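Local coordinates for protein bottromycin amidohydrolase (Streptomyces purpureus, PDB 6I5S) that probably hydrolyses an amide bond beside a thiazoline, with a zinc pair in its active site, as the gatekeeper step of bottromycin biosynthesis, at residues A[38-43]-A[59-64]; A[93-98]-A[112-117]; A[137-142]-A[389-394]. All coordinates share one frame; numbering follows the deposited sequence.

Contact 1: residues A[38-43]-A[59-64]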
loop_
_atom_site.group_PDB
_atom_site.type_symbol
_atom_site.label_atom_id
_atom_site.label_comp_id
_atom_site.label_asym_id
_atom_site.label_seq_id
_atom_site.Cartn_x
_atom_site.Cartn_y
_atom_site.Cartn_z
ATOM N N HIS A 38 11.117 -14.422 -20.797
ATOM C CA HIS A 38 12.393 -13.715 -20.720
ATOM C C HIS A 38 13.456 -14.637 -20.168
ATOM O O HIS A 38 13.161 -15.589 -19.457
ATOM C CB HIS A 38 12.330 -12.505 -19.781
ATOM C CG HIS A 38 11.235 -11.539 -20.100
ATOM N ND1 HIS A 38 11.382 -10.539 -21.041
ATOM C CD2 HIS A 38 9.964 -11.458 -19.653
ATOM C CE1 HIS A 38 10.251 -9.858 -21.126
ATOM N NE2 HIS A 38 9.376 -10.395 -20.295
ATOM N N VAL A 39 14.701 -14.270 -20.417
ATOM C CA VAL A 39 15.840 -14.737 -19.640
ATOM C C VAL A 39 16.602 -13.499 -19.188
ATOM O O VAL A 39 16.996 -12.675 -20.021
ATOM C CB VAL A 39 16.748 -15.671 -20.442
ATOM C CG1 VAL A 39 17.951 -16.099 -19.585
ATOM C CG2 VAL A 39 15.979 -16.862 -20.899
ATOM N N PHE A 40 16.779 -13.342 -17.879
ATOM C CA PHE A 40 17.599 -12.266 -17.312
ATOM C C PHE A 40 18.874 -12.916 -16.783
ATOM O O PHE A 40 18.808 -13.797 -15.920
ATOM C CB PHE A 40 16.869 -11.525 -16.177
ATOM C CG PHE A 40 15.571 -10.885 -16.585
ATOM C CD1 PHE A 40 15.543 -9.610 -17.087
ATOM C CD2 PHE A 40 14.382 -11.575 -16.494
ATOM C CE1 PHE A 40 14.371 -9.044 -17.487
ATOM C CE2 PHE A 40 13.217 -11.007 -16.866
ATOM C CZ PHE A 40 13.203 -9.745 -17.372
ATOM N N LYS A 41 20.024 -12.488 -17.288
ATOM C CA LYS A 41 21.292 -13.117 -16.934
ATOM C C LYS A 41 21.852 -12.517 -15.658
ATOM O O LYS A 41 21.669 -11.326 -15.384
ATOM C CB LYS A 41 22.313 -12.940 -18.061
ATOM C CG LYS A 41 22.094 -13.862 -19.243
ATOM C CD LYS A 41 22.183 -13.122 -20.571
ATOM C CE LYS A 41 23.520 -12.410 -20.746
ATOM N NZ LYS A 41 23.683 -11.819 -22.109
ATOM N N ALA A 42 22.513 -13.365 -14.869
ATOM C CA ALA A 42 23.343 -12.921 -13.760
ATOM C C ALA A 42 22.547 -12.101 -12.745
ATOM O O ALA A 42 22.928 -10.985 -12.375
ATOM C CB ALA A 42 24.537 -12.128 -14.281
ATOM N N VAL A 43 21.445 -12.678 -12.255
ATOM C CA VAL A 43 20.546 -11.980 -11.350
ATOM C C VAL A 43 20.931 -12.367 -9.937
ATOM O O VAL A 43 21.122 -13.559 -9.652
ATOM C CB VAL A 43 19.074 -12.354 -11.628
ATOM C CG1 VAL A 43 18.160 -11.910 -10.511
ATOM C CG2 VAL A 43 18.593 -11.743 -12.945
ATOM N N LEU A 59 17.780 -16.031 -14.657
ATOM C CA LEU A 59 16.371 -16.148 -14.324
ATOM C C LEU A 59 15.560 -16.404 -15.592
ATOM O O LEU A 59 15.587 -15.588 -16.517
ATOM C CB LEU A 59 15.915 -14.848 -13.658
ATOM C CG LEU A 59 14.401 -14.685 -13.516
ATOM C CD1 LEU A 59 13.818 -15.795 -12.622
ATOM C CD2 LEU A 59 14.066 -13.322 -12.959
ATOM N N GLU A 60 14.820 -17.509 -15.616
ATOM C CA GLU A 60 13.939 -17.840 -16.728
ATOM C C GLU A 60 12.498 -17.542 -16.350
ATOM O O GLU A 60 11.989 -18.054 -15.336
ATOM C CB GLU A 60 14.085 -19.306 -17.113
ATOM C CG GLU A 60 13.165 -19.677 -18.246
ATOM C CD GLU A 60 13.204 -21.133 -18.597
ATOM O OE1 GLU A 60 14.087 -21.860 -18.092
ATOM O OE2 GLU A 60 12.327 -21.533 -19.390
ATOM N N VAL A 61 11.855 -16.678 -17.136
ATOM C CA VAL A 61 10.428 -16.362 -17.007
ATOM C C VAL A 61 9.719 -16.929 -18.228
ATOM O O VAL A 61 10.140 -16.686 -19.364
ATOM C CB VAL A 61 10.209 -14.846 -16.897
ATOM C CG1 VAL A 61 8.739 -14.512 -16.851
ATOM C CG2 VAL A 61 10.891 -14.292 -15.641
ATOM N N ALA A 62 8.649 -17.675 -17.994
ATOM C CA ALA A 62 7.899 -18.336 -19.054
ATOM C C ALA A 62 6.434 -17.966 -18.884
ATOM O O ALA A 62 5.808 -18.351 -17.896
ATOM C CB ALA A 62 8.098 -19.841 -18.990
ATOM N N ASP A 63 5.885 -17.223 -19.853
ATOM C CA ASP A 63 4.471 -16.831 -19.827
ATOM C C ASP A 63 4.100 -16.218 -18.487
ATOM O O ASP A 63 3.057 -16.519 -17.908
ATOM C CB ASP A 63 3.545 -18.023 -20.121
ATOM C CG ASP A 63 2.145 -17.583 -20.512
ATOM O OD1 ASP A 63 2.013 -16.468 -21.061
ATOM O OD2 ASP A 63 1.190 -18.337 -20.280
ATOM N N GLY A 64 4.971 -15.332 -17.986
ATOM C CA GLY A 64 4.692 -14.595 -16.786
ATOM C C GLY A 64 4.830 -15.373 -15.488
ATOM O O GLY A 64 4.300 -14.948 -14.467
#
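His38, Val39 and Phe40 pair with Val61, Glu60 and Leu59 in an antiparallel ladder whose strand axes come within 4.8 Å, their directions 167° apart. Four backbone hydrogen bonds hold it. His38 and Val61 exchange two, His38 N to Val61 O and Val61 N to His38 O, each 2.9 Å; Phe40 and Leu59 do the same, and Leu59 N reaches Phe40 O at 2.8 Å. Between them Val39 and Glu60 form a non-hydrogen-bonded pair, where Val39 CA makes a CA-H...O contact of 3.2 Å to Leu59 O. Apolar packing gathers on the face shared by His38, Phe40, Leu59 and Val61. With Leu59 CG anti to its backbone N (chi1 167°) and Phe40 CG anti to its carbonyl carbon (chi1 -59°), the two side chains run alongside each other in the same direction, Phe40 CD2 lying 4.0 Å from Leu59 CD2. Val61 CG2 meets the Phe40 ring edge at CE2 (4.2 Å). Val43 CG2 packs on Leu59 CB at 4.2 Å, just past the corner at Ala42. Val39 and Glu60 lie on the opposite, exposed face. His38 NE2 bonds to Gly426 O. On its far edge, strand 57-62 pairs with strand 65-71, completing a three-stranded antiparallel sheet. The packed face turns to Phe404 and Phe428, which meet the Phe40 ring, and to Leu423 of strand 421-424, touched by His38 and Val61.

Contact 2: residues A[93-98]-A[112-117]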
loop_
_atom_site.group_PDB
_atom_site.type_symbol
_atom_site.label_atom_id
_atom_site.label_comp_id
_atom_site.label_asym_id
_atom_site.label_seq_id
_atom_site.Cartn_x
_atom_site.Cartn_y
_atom_site.Cartn_z
ATOM N N ALA A 93 0.177 -2.008 1.259
ATOM C CA ALA A 93 -0.782 -2.724 2.110
ATOM C C ALA A 93 -1.998 -1.894 2.535
ATOM O O ALA A 93 -2.897 -2.424 3.222
ATOM C CB ALA A 93 -0.075 -3.267 3.325
ATOM N N HIS A 94 -2.092 -0.644 2.120
ATOM C CA HIS A 94 -3.277 0.147 2.429
ATOM C C HIS A 94 -3.405 1.237 1.376
ATOM O O HIS A 94 -3.000 2.369 1.624
ATOM C CB HIS A 94 -3.169 0.771 3.807
ATOM C CG HIS A 94 -4.469 1.331 4.351
ATOM N ND1 HIS A 94 -5.008 0.934 5.559
ATOM C CD2 HIS A 94 -5.333 2.249 3.845
ATOM C CE1 HIS A 94 -6.155 1.565 5.751
ATOM N NE2 HIS A 94 -6.363 2.390 4.748
ATOM N N ALA A 95 -3.968 0.933 0.211
ATOM C CA ALA A 95 -4.095 1.907 -0.864
ATOM C C ALA A 95 -5.572 2.176 -1.121
ATOM O O ALA A 95 -6.431 1.343 -0.821
ATOM C CB ALA A 95 -3.403 1.431 -2.150
ATOM N N HIS A 96 -5.865 3.397 -1.560
ATOM C CA HIS A 96 -7.200 3.802 -1.985
ATOM C C HIS A 96 -7.050 4.201 -3.455
ATOM O O HIS A 96 -6.934 5.375 -3.794
ATOM C CB HIS A 96 -7.755 4.919 -1.125
ATOM C CG HIS A 96 -8.070 4.471 0.273
ATOM N ND1 HIS A 96 -9.143 3.656 0.572
ATOM C CD2 HIS A 96 -7.417 4.672 1.441
ATOM C CE1 HIS A 96 -9.151 3.397 1.866
ATOM N NE2 HIS A 96 -8.114 4.002 2.414
ATOM N N VAL A 97 -7.033 3.196 -4.312
ATOM C CA VAL A 97 -6.929 3.380 -5.756
ATOM C C VAL A 97 -8.290 3.808 -6.265
ATOM O O VAL A 97 -9.281 3.091 -6.085
ATOM C CB VAL A 97 -6.461 2.092 -6.407
ATOM C CG1 VAL A 97 -6.640 2.176 -7.914
ATOM C CG2 VAL A 97 -5.015 1.857 -5.989
ATOM N N SER A 98 -8.339 5.001 -6.881
ATOM C CA SER A 98 -9.549 5.600 -7.412
ATOM C C SER A 98 -9.431 5.974 -8.879
ATOM O O SER A 98 -10.443 6.343 -9.490
ATOM C CB SER A 98 -9.927 6.862 -6.613
ATOM O OG SER A 98 -10.265 6.504 -5.302
ATOM N N THR A 112 3.545 -3.837 -7.346
ATOM C CA THR A 112 2.867 -4.711 -8.266
ATOM C C THR A 112 1.590 -5.324 -7.704
ATOM O O THR A 112 0.947 -6.106 -8.408
ATOM C CB THR A 112 3.815 -5.843 -8.734
ATOM O OG1 THR A 112 4.323 -6.568 -7.628
ATOM C CG2 THR A 112 5.019 -5.281 -9.508
ATOM N N ALA A 113 1.253 -5.022 -6.450
ATOM C CA ALA A 113 0.009 -5.453 -5.827
ATOM C C ALA A 113 -0.341 -4.440 -4.726
ATOM O O ALA A 113 0.503 -3.661 -4.272
ATOM C CB ALA A 113 0.137 -6.853 -5.234
ATOM N N TYR A 114 -1.618 -4.375 -4.389
ATOM C CA TYR A 114 -2.039 -3.487 -3.313
ATOM C C TYR A 114 -3.291 -4.085 -2.656
ATOM O O TYR A 114 -4.078 -4.786 -3.314
ATOM C CB TYR A 114 -2.315 -2.070 -3.842
ATOM C CG TYR A 114 -3.438 -1.971 -4.899
ATOM C CD1 TYR A 114 -4.744 -1.593 -4.552
ATOM C CD2 TYR A 114 -3.177 -2.233 -6.241
ATOM C CE1 TYR A 114 -5.762 -1.537 -5.508
ATOM C CE2 TYR A 114 -4.191 -2.155 -7.237
ATOM C CZ TYR A 114 -5.468 -1.775 -6.866
ATOM O OH TYR A 114 -6.431 -1.699 -7.783
ATOM N N ARG A 115 -3.461 -3.766 -1.372
ATOM C CA ARG A 115 -4.730 -3.974 -0.665
ATOM C C ARG A 115 -5.569 -2.713 -0.818
ATOM O O ARG A 115 -5.185 -1.608 -0.398
ATOM C CB ARG A 115 -4.528 -4.325 0.805
ATOM C CG ARG A 115 -3.749 -5.593 1.016
ATOM C CD ARG A 115 -3.873 -6.119 2.472
ATOM N NE ARG A 115 -3.556 -5.072 3.476
ATOM C CZ ARG A 115 -3.776 -5.163 4.784
ATOM N NH1 ARG A 115 -3.468 -4.165 5.602
ATOM N NH2 ARG A 115 -4.288 -6.270 5.350
ATOM N N GLN A 116 -6.730 -2.893 -1.402
ATOM C CA GLN A 116 -7.741 -1.849 -1.551
ATOM C C GLN A 116 -8.681 -1.956 -0.374
ATOM O O GLN A 116 -9.561 -2.820 -0.351
ATOM C CB GLN A 116 -8.508 -2.008 -2.853
ATOM C CG GLN A 116 -9.642 -1.004 -3.017
ATOM C CD GLN A 116 -9.138 0.415 -3.194
ATOM O OE1 GLN A 116 -8.032 0.643 -3.678
ATOM N NE2 GLN A 116 -9.944 1.372 -2.796
ATOM N N LEU A 117 -8.495 -1.078 0.601
ATOM C CA LEU A 117 -9.206 -1.204 1.869
ATOM C C LEU A 117 -10.529 -0.450 1.884
ATOM O O LEU A 117 -11.132 -0.276 2.950
ATOM C CB LEU A 117 -8.268 -0.772 3.019
ATOM C CG LEU A 117 -7.910 -2.010 3.845
ATOM C CD1 LEU A 117 -7.283 -3.112 3.051
ATOM C CD2 LEU A 117 -7.001 -1.617 4.976
#
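Tyr114 holds CG between its backbone N and carbonyl carbon (chi1 61°), and its ring comes to lie against Val97; Gln116, with CG anti to the backbone N, bends at chi2 (68°) to bring CD toward the same residue. Both belong to the second strand of a beta-alpha-beta crossover, 84-95 to helix 100-108 to 111-116, consistent with the barrel of the amidohydrolase family, its His-X-His motif being His94 and His96. Through NE2 both histidines ligate a zinc ion, completed by Asp348 and the carboxylated lysine at position 183. Ala95 N binds Arg115 O at 2.9 Å, almost straight, as the parallel strands part; Leu117 N returns only a weak bond to Ala95 O. Arg115 NE grips Ala93 O at 2.7 Å in the guanidinium plane, and NH1 adds a weak bond to the same oxygen. Glu228 pairs with Arg115 NH1 and accepts a bond from His94 ND1, a second-shell brace for that ligand. Leu117 CB makes a CH-pi contact over the His94 ring, 4.2 Å from its centroid, with CD2 on the same face near ND1. Val97 CG2 does likewise over the Tyr114 ring, 3.8 Å from its centroid and offset toward the rim, while Gln116 OE1 receives Val97 N on a lone pair at 2.8 Å.

Contact 3: residues A[137-142]-A[389-394]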
loop_
_atom_site.group_PDB
_atom_site.type_symbol
_atom_site.label_atom_id
_atom_site.label_comp_id
_atom_site.label_asym_id
_atom_site.label_seq_id
_atom_site.Cartn_x
_atom_site.Cartn_y
_atom_site.Cartn_z
ATOM N N LEU A 137 -1.166 -3.817 -14.975
ATOM C CA LEU A 137 -1.559 -3.098 -13.766
ATOM C C LEU A 137 -1.209 -3.943 -12.538
ATOM O O LEU A 137 -0.948 -5.149 -12.647
ATOM C CB LEU A 137 -3.048 -2.722 -13.814
ATOM C CG LEU A 137 -4.024 -3.721 -14.368
ATOM C CD1 LEU A 137 -3.799 -5.048 -13.770
ATOM C CD2 LEU A 137 -5.428 -3.234 -14.111
ATOM N N PRO A 138 -1.125 -3.323 -11.367
ATOM C CA PRO A 138 -0.884 -4.084 -10.142
ATOM C C PRO A 138 -2.108 -4.933 -9.821
ATOM O O PRO A 138 -3.246 -4.552 -10.137
ATOM C CB PRO A 138 -0.687 -3.008 -9.069
ATOM C CG PRO A 138 -0.688 -1.694 -9.779
ATOM C CD PRO A 138 -1.351 -1.902 -11.127
ATOM N N ARG A 139 -1.855 -6.037 -9.118
ATOM C CA ARG A 139 -2.944 -6.943 -8.751
ATOM C C ARG A 139 -3.612 -6.456 -7.465
ATOM O O ARG A 139 -2.917 -6.263 -6.463
ATOM C CB ARG A 139 -2.364 -8.337 -8.547
ATOM C CG ARG A 139 -3.381 -9.460 -8.205
ATOM C CD ARG A 139 -4.272 -9.798 -9.431
ATOM N NE ARG A 139 -5.047 -11.015 -9.195
ATOM C CZ ARG A 139 -4.991 -12.128 -9.926
ATOM N NH1 ARG A 139 -4.218 -12.221 -11.007
ATOM N NH2 ARG A 139 -5.739 -13.160 -9.567
ATOM N N PRO A 140 -4.944 -6.296 -7.436
ATOM C CA PRO A 140 -5.618 -5.870 -6.203
ATOM C C PRO A 140 -6.034 -7.010 -5.298
ATOM O O PRO A 140 -6.315 -8.141 -5.726
ATOM C CB PRO A 140 -6.855 -5.124 -6.724
ATOM C CG PRO A 140 -7.192 -5.852 -8.037
ATOM C CD PRO A 140 -5.889 -6.436 -8.571
ATOM N N TRP A 141 -6.111 -6.663 -4.003
ATOM C CA TRP A 141 -6.746 -7.475 -2.972
ATOM C C TRP A 141 -7.844 -6.574 -2.413
ATOM O O TRP A 141 -7.569 -5.458 -1.978
ATOM C CB TRP A 141 -5.740 -7.914 -1.908
ATOM C CG TRP A 141 -6.189 -8.776 -0.796
ATOM C CD1 TRP A 141 -6.022 -10.129 -0.710
ATOM C CD2 TRP A 141 -6.845 -8.385 0.413
ATOM N NE1 TRP A 141 -6.510 -10.602 0.464
ATOM C CE2 TRP A 141 -7.026 -9.554 1.175
ATOM C CE3 TRP A 141 -7.313 -7.170 0.918
ATOM C CZ2 TRP A 141 -7.669 -9.541 2.404
ATOM C CZ3 TRP A 141 -7.911 -7.151 2.169
ATOM C CH2 TRP A 141 -8.104 -8.330 2.882
ATOM N N VAL A 142 -9.100 -7.007 -2.505
ATOM C CA VAL A 142 -10.220 -6.070 -2.491
ATOM C C VAL A 142 -11.153 -6.401 -1.317
ATOM O O VAL A 142 -11.686 -7.515 -1.257
ATOM C CB VAL A 142 -10.975 -6.133 -3.828
ATOM C CG1 VAL A 142 -12.092 -5.116 -3.833
ATOM C CG2 VAL A 142 -9.978 -5.960 -4.990
ATOM N N MET A 389 -2.244 -11.263 2.672
ATOM C CA MET A 389 -3.250 -11.401 1.609
ATOM C C MET A 389 -3.633 -12.831 1.310
ATOM O O MET A 389 -4.560 -13.073 0.499
ATOM C CB MET A 389 -2.722 -10.754 0.337
ATOM C CG MET A 389 -2.623 -9.233 0.413
ATOM S SD MET A 389 -2.201 -8.412 -1.159
ATOM C CE MET A 389 -0.571 -9.096 -1.492
ATOM N N GLY A 390 -2.956 -13.801 1.910
ATOM C CA GLY A 390 -3.327 -15.171 1.674
ATOM C C GLY A 390 -2.801 -15.703 0.368
ATOM O O GLY A 390 -3.295 -16.731 -0.116
ATOM N N TRP A 391 -1.833 -15.019 -0.225
ATOM C CA TRP A 391 -1.208 -15.439 -1.483
ATOM C C TRP A 391 0.008 -16.267 -1.113
ATOM O O TRP A 391 1.062 -15.721 -0.781
ATOM C CB TRP A 391 -0.776 -14.247 -2.332
ATOM C CG TRP A 391 -1.891 -13.337 -2.766
ATOM C CD1 TRP A 391 -3.215 -13.495 -2.510
ATOM C CD2 TRP A 391 -1.773 -12.154 -3.571
ATOM N NE1 TRP A 391 -3.926 -12.474 -3.108
ATOM C CE2 TRP A 391 -3.070 -11.641 -3.755
ATOM C CE3 TRP A 391 -0.714 -11.508 -4.162
ATOM C CZ2 TRP A 391 -3.323 -10.489 -4.505
ATOM C CZ3 TRP A 391 -0.948 -10.337 -4.904
ATOM C CH2 TRP A 391 -2.222 -9.827 -5.034
ATOM N N HIS A 392 -0.113 -17.586 -1.196
ATOM C CA HIS A 392 0.898 -18.468 -0.626
ATOM C C HIS A 392 1.787 -19.127 -1.684
ATOM O O HIS A 392 2.317 -20.216 -1.461
ATOM C CB HIS A 392 0.223 -19.493 0.280
ATOM C CG HIS A 392 -0.315 -18.890 1.548
ATOM N ND1 HIS A 392 -1.488 -19.311 2.141
ATOM C CD2 HIS A 392 0.160 -17.882 2.327
ATOM C CE1 HIS A 392 -1.708 -18.595 3.230
ATOM N NE2 HIS A 392 -0.726 -17.716 3.363
ATOM N N ASP A 393 1.975 -18.468 -2.828
ATOM C CA ASP A 393 3.180 -18.673 -3.623
ATOM C C ASP A 393 4.365 -17.983 -2.950
ATOM O O ASP A 393 4.221 -16.937 -2.310
ATOM C CB ASP A 393 3.005 -18.122 -5.043
ATOM C CG ASP A 393 2.102 -18.987 -5.898
ATOM O OD1 ASP A 393 1.951 -20.185 -5.574
ATOM O OD2 ASP A 393 1.560 -18.477 -6.899
ATOM N N LYS A 394 5.550 -18.580 -3.087
ATOM C CA LYS A 394 6.741 -17.956 -2.528
ATOM C C LYS A 394 6.942 -16.577 -3.169
ATOM O O LYS A 394 6.543 -16.356 -4.325
ATOM C CB LYS A 394 7.974 -18.844 -2.735
ATOM C CG LYS A 394 8.290 -19.736 -1.518
ATOM C CD LYS A 394 8.395 -21.208 -1.896
ATOM C CE LYS A 394 7.794 -22.129 -0.825
ATOM N NZ LYS A 394 6.964 -23.214 -1.439
#
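A Met-aromatic contact between Met389 and Trp141 ties the loop after helix 383-388 to strand 139-142 of the mixed sheet. Helix 383-388 ends in a Schellman motif at Gly390, whose positive phi turns the chain. Met389 CG lies over the five-membered ring of the Trp141 indole, 3.9 Å from its centroid; CB comes 3.5 Å from Trp141 CD1, and the sulfur SD sits oblique to the same five-membered ring, 4.6 Å from its centroid. From its indole edge Trp141 NE1 gives Met389 O a weak, strongly bent hydrogen bond of 3.1 Å. The Met389 chain then bends at chi3 (-62°), which carries CE over one face of Trp391. The Trp391 indole itself reaches from its loop to Arg139, Pro140 and Trp141. Its NE1 approaches the Trp141 ring edge near the plane, 4.0 Å from Trp141 CD1, and the two five-membered rings meet obliquely, planes at 58°. At the far end of the indole Trp391 CH2 meets Arg139 CG at 3.4 Å, the tightest approach of these two side chains, while Pro140 O lies in the plane of the Trp391 ring at its edge. Around this, strand 139-142 is hydrogen-bonded to strand 111-116, whose Ala113 and Arg115 touch Trp391 and Trp141; helix 121-132 packs against Pro140 and Val142, and Tyr386 of helix 383-388 touches Trp391.

The three contacts follow in series along the chain, although the second segment of contact 3 comes some 250 residues after its first. Contact 1 lies apart, its centre about 27 Å from that of contact 2 and about 21 Å from that of contact 3, with no touch to either. Contacts 2 and 3 have centres about 11 Å apart and share the mixed sheet: strands 111-116 and 139-142 are neighbours, joined by probable hydrogen bonds from Gln116 N to Trp141 O and Trp141 N to Tyr114 O. Contact 2 carries zinc ligands, contact 3 brings the late loop onto the adjoining strand, and contact 1 belongs to a small three-stranded sheet at the periphery.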